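Local coordinates for calcium-regulated actin-bundling protein (PDB 4X3N) that binds and bundles actin filaments under calcium control and may contribute to the structure and reorganization of filopodia and pseudopodia during cell movement, at residues H48-N51 with E56-K59; L188-V193 with N280-E285. One frame throughout, in Å; residues are numbered along the deposited sequence.

Contact 1: residues H48-N51 with E56-K59; sequences HFLN and EVSK
With chi1 at 85°, Val57 places CG1 between its own backbone N and carbonyl carbon, turned toward Phe49 and Leu50. Phe49 holds CG anti to its backbone N (chi1 175°), which puts the ring beside its carbonyl carbon and brings CE2 to the valine. CE2 of Phe49 lies 4.0 Å from CG1 of Val57 and 4.1 Å from CG2 of the same residue, so both methyls of the valine gather at one ring atom. The approach is oblique. Leu50 adds one methyl, CD2, which touches CG1 of Val57 at 3.8 Å. Each of the two side chains crosses Val57 at about a right angle, and CG1 is the atom they share.

Leu50 and Val57 are seven residues apart along helix 42-57, yet their CA atoms are 7.1 Å from each other, well under the rise of seven residues in a straight alpha-helix, so the helix is not straight and regular between them. The buried apolar cluster rests against helix 153-160, the helix that leaves the EF-hand-like loop and carries the calcium ligand Glu155: Phe49 meets Leu157 and Leu158 there, and Val57 meets Tyr161 and Phe164 in the loop beyond that helix. The rings of Phe49 and Tyr53 also meet, with planes at about 40°. Beside the cluster, Glu56 OE1 forms a salt bridge with Arg173 NH1.

Contact 2: residues L188-V193 with N280-E285; sequences LALEEV and NRDLEE
Leu190 of helix 181-211 pushes its forked end against helix 273-290, where it meets Asp282 and Leu283. The apolar part of the contact is small. Leu190 CD2 is 4.3 Å from Leu283 CB and also lies over that residue's backbone, 4.0 Å from Leu283 N. The CA atoms of these two leucines are the nearest pair between the segments, at 7.2 Å. The same leucine touches Val248 of helix 232-255, as well as Met279 and Lys286 on helix 273-290, so it sits where helices 181-211, 232-255 and 273-290 meet; Val193, one turn on, packs against Leu241 and Ala244.

Mixed contacts come from Asp282. Its CG stands anti to the backbone N (chi1 -166°), and the side chain slides past Leu190 in the opposite direction. OD2 of Asp282 then rests 3.9 Å from CD2 of Leu190 and 4.1 Å from CD1, next to both methyls. The other oxygen, OD1, is hydrogen-bonded to Tyr65 OH of helix 61-79, while OD2 has a long, weak ion pair with Lys286.

Charged interactions run along helix 273-290. Arg281 NH1 donates a nearly straight hydrogen bond (169°) to Glu285 OE1 at 2.9 Å, part of a salt bridge spanning one helical turn. The carboxylate oxygen lies in the guanidinium plane, at its edge, and the donor reaches the anti side of OE1 tilted 20° from the carboxylate plane. Arg281 NE forms a second salt bridge with Glu62 OE1, tying this helix to helix 61-79.

No hydrogen bond passes between the two segments. They adhere by van der Waals contact with one leucine, and because its methyls cannot stabilise the charge of the buried Asp282 carboxylate, that task probably falls to Tyr65 and, more loosely, Lys286.

In the fold
Contact 1 comes first along the chain and is local, joining the middle of helix 42-57 to residues 56-59; contact 2 follows in series and joins helices 181-211 and 273-290, with 86 residues between its segments. Their centres are 19 Å apart and their nearest atoms about 8 Å, without touching. Contact 1 lies by the calcium-binding part, contact 2 among the long helices, its first segment within the F-actin-bundling C-terminal region. Helix 273-290 links the two: Asn51 OD1 accepts a hydrogen bond from Ala275 N near its beginning. The surroundings of the calcium site and the long helices are thus directly joined, consistent with a calcium-regulated bundling protein, though neither contact itself binds calcium.

Contact 1: residues H48-N51 with E56-K59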
# COMPACT_ATOMS: atom_id res chain seq x y z
N HIS A 48 -5.96 -3.32 -25.59
CA HIS A 48 -7.28 -3.87 -25.43
C HIS A 48 -8.31 -2.81 -25.77
O HIS A 48 -9.31 -3.07 -26.48
CB HIS A 48 -7.57 -4.37 -24.02
CG HIS A 48 -7.16 -5.77 -23.79
ND1 HIS A 48 -5.83 -6.12 -23.64
CD2 HIS A 48 -7.86 -6.92 -23.75
CE1 HIS A 48 -5.74 -7.42 -23.46
NE2 HIS A 48 -6.95 -7.93 -23.55
N PHE A 49 -8.12 -1.65 -25.19
CA PHE A 49 -9.08 -0.54 -25.45
C PHE A 49 -9.19 -0.19 -26.95
O PHE A 49 -10.30 -0.12 -27.51
CB PHE A 49 -8.69 0.68 -24.65
CG PHE A 49 -9.56 1.91 -24.94
CD1 PHE A 49 -10.83 1.97 -24.48
CD2 PHE A 49 -9.10 2.93 -25.72
CE1 PHE A 49 -11.66 3.06 -24.76
CE2 PHE A 49 -9.93 4.03 -26.01
CZ PHE A 49 -11.20 4.06 -25.52
N LEU A 50 -8.02 0.02 -27.59
CA LEU A 50 -7.96 0.40 -28.96
C LEU A 50 -8.55 -0.67 -29.88
O LEU A 50 -9.37 -0.34 -30.74
CB LEU A 50 -6.55 0.75 -29.38
CG LEU A 50 -5.94 1.98 -28.77
CD1 LEU A 50 -4.47 2.00 -29.11
CD2 LEU A 50 -6.58 3.28 -29.24
N ASN A 51 -8.18 -1.94 -29.70
CA ASN A 51 -8.83 -3.00 -30.46
C ASN A 51 -10.35 -2.98 -30.36
O ASN A 51 -11.00 -3.26 -31.33
CB ASN A 51 -8.41 -4.38 -29.98
CG ASN A 51 -7.03 -4.76 -30.50
OD1 ASN A 51 -6.56 -4.22 -31.49
ND2 ASN A 51 -6.41 -5.71 -29.84
N GLU A 56 -14.37 3.70 -33.53
CA GLU A 56 -14.72 4.97 -32.94
C GLU A 56 -13.59 5.84 -32.53
O GLU A 56 -13.77 7.05 -32.39
CB GLU A 56 -15.56 4.72 -31.69
CG GLU A 56 -16.89 4.02 -31.89
CD GLU A 56 -16.78 2.51 -31.98
OE1 GLU A 56 -15.70 1.92 -31.76
OE2 GLU A 56 -17.84 1.91 -32.20
N VAL A 57 -12.43 5.26 -32.21
CA VAL A 57 -11.39 6.04 -31.49
C VAL A 57 -10.06 6.15 -32.20
O VAL A 57 -9.20 6.89 -31.73
CB VAL A 57 -11.17 5.52 -30.02
CG1 VAL A 57 -10.20 4.38 -29.95
CG2 VAL A 57 -10.75 6.67 -29.10
N SER A 58 -9.95 5.53 -33.37
CA SER A 58 -8.68 5.40 -34.07
C SER A 58 -7.93 6.72 -34.23
O SER A 58 -6.68 6.78 -34.19
CB SER A 58 -8.89 4.75 -35.47
OG SER A 58 -9.59 5.60 -36.36
N LYS A 59 -8.68 7.80 -34.42
CA LYS A 59 -8.01 9.10 -34.65
C LYS A 59 -7.41 9.72 -33.40
O LYS A 59 -6.59 10.66 -33.52
CB LYS A 59 -8.99 10.06 -35.29
CG LYS A 59 -9.48 9.62 -36.68
CD LYS A 59 -10.75 10.40 -37.12
CE LYS A 59 -10.55 11.91 -36.98
NZ LYS A 59 -11.48 12.80 -37.74

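Contact 2: residues L188-V193 with N280-E285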
# COMPACT_ATOMS: atom_id res chain seq x y z
N LEU A 188 6.16 -9.40 -28.00
CA LEU A 188 7.32 -9.87 -27.25
C LEU A 188 8.62 -9.55 -27.92
O LEU A 188 9.61 -9.32 -27.24
CB LEU A 188 7.23 -11.39 -27.01
CG LEU A 188 6.05 -11.81 -26.16
CD1 LEU A 188 5.92 -13.35 -26.13
CD2 LEU A 188 6.21 -11.25 -24.77
N ALA A 189 8.65 -9.52 -29.24
CA ALA A 189 9.84 -9.05 -29.90
C ALA A 189 10.13 -7.57 -29.58
O ALA A 189 11.27 -7.14 -29.39
CB ALA A 189 9.71 -9.24 -31.40
N LEU A 190 9.08 -6.77 -29.57
CA LEU A 190 9.21 -5.39 -29.10
C LEU A 190 9.69 -5.32 -27.63
O LEU A 190 10.55 -4.52 -27.32
CB LEU A 190 7.93 -4.61 -29.34
CG LEU A 190 7.70 -4.16 -30.80
CD1 LEU A 190 6.26 -3.82 -31.11
CD2 LEU A 190 8.62 -3.05 -31.20
N GLU A 191 9.21 -6.19 -26.75
CA GLU A 191 9.65 -6.16 -25.38
C GLU A 191 11.13 -6.56 -25.32
O GLU A 191 11.89 -6.05 -24.51
CB GLU A 191 8.78 -7.04 -24.46
CG GLU A 191 9.33 -7.13 -23.05
CD GLU A 191 9.60 -5.75 -22.38
OE1 GLU A 191 8.92 -4.74 -22.75
OE2 GLU A 191 10.50 -5.67 -21.50
N GLU A 192 11.55 -7.46 -26.18
CA GLU A 192 12.96 -7.78 -26.22
C GLU A 192 13.82 -6.55 -26.69
O GLU A 192 14.92 -6.38 -26.25
CB GLU A 192 13.13 -9.02 -27.10
CG GLU A 192 14.56 -9.35 -27.48
CD GLU A 192 15.42 -9.75 -26.31
OE1 GLU A 192 14.85 -10.22 -25.34
OE2 GLU A 192 16.65 -9.55 -26.39
N VAL A 193 13.32 -5.68 -27.56
CA VAL A 193 14.02 -4.45 -27.81
C VAL A 193 14.16 -3.64 -26.52
O VAL A 193 15.22 -3.07 -26.27
CB VAL A 193 13.35 -3.59 -28.88
CG1 VAL A 193 14.06 -2.26 -29.02
CG2 VAL A 193 13.27 -4.30 -30.22
N ASN A 280 3.31 -0.93 -34.62
CA ASN A 280 4.00 -0.11 -35.66
C ASN A 280 4.43 1.20 -35.13
O ASN A 280 5.54 1.62 -35.33
CB ASN A 280 3.13 0.03 -36.91
CG ASN A 280 3.21 -1.23 -37.81
OD1 ASN A 280 4.11 -1.37 -38.60
ND2 ASN A 280 2.28 -2.15 -37.66
N ARG A 281 3.54 1.90 -34.44
CA ARG A 281 3.97 3.12 -33.77
C ARG A 281 5.19 2.99 -32.87
O ARG A 281 6.09 3.85 -32.83
CB ARG A 281 2.81 3.65 -32.93
CG ARG A 281 3.05 5.02 -32.35
CD ARG A 281 3.13 6.05 -33.47
NE ARG A 281 3.33 7.38 -32.92
CZ ARG A 281 4.49 7.84 -32.44
NH1 ARG A 281 5.58 7.09 -32.45
NH2 ARG A 281 4.56 9.08 -31.92
N ASP A 282 5.19 1.92 -32.11
CA ASP A 282 6.22 1.71 -31.09
C ASP A 282 7.55 1.35 -31.76
O ASP A 282 8.61 1.91 -31.44
CB ASP A 282 5.71 0.61 -30.20
CG ASP A 282 6.48 0.51 -28.93
OD1 ASP A 282 6.56 1.54 -28.25
OD2 ASP A 282 6.95 -0.60 -28.60
N LEU A 283 7.48 0.46 -32.74
CA LEU A 283 8.63 0.16 -33.61
C LEU A 283 9.18 1.41 -34.21
O LEU A 283 10.37 1.63 -34.18
CB LEU A 283 8.23 -0.74 -34.75
CG LEU A 283 9.31 -1.14 -35.74
CD1 LEU A 283 10.35 -2.07 -35.07
CD2 LEU A 283 8.64 -1.80 -36.96
N GLU A 284 8.30 2.23 -34.77
CA GLU A 284 8.73 3.51 -35.35
C GLU A 284 9.54 4.35 -34.34
O GLU A 284 10.64 4.80 -34.64
CB GLU A 284 7.45 4.23 -35.84
CG GLU A 284 7.59 5.66 -36.33
CD GLU A 284 6.21 6.37 -36.52
OE1 GLU A 284 6.16 7.60 -36.40
OE2 GLU A 284 5.17 5.72 -36.79
N GLU A 285 8.99 4.54 -33.14
CA GLU A 285 9.63 5.28 -32.05
C GLU A 285 11.00 4.68 -31.72
O GLU A 285 12.04 5.35 -31.68
CB GLU A 285 8.73 5.24 -30.80
CG GLU A 285 9.05 6.26 -29.71
CD GLU A 285 8.89 7.67 -30.19
OE1 GLU A 285 8.12 7.85 -31.16
OE2 GLU A 285 9.53 8.58 -29.64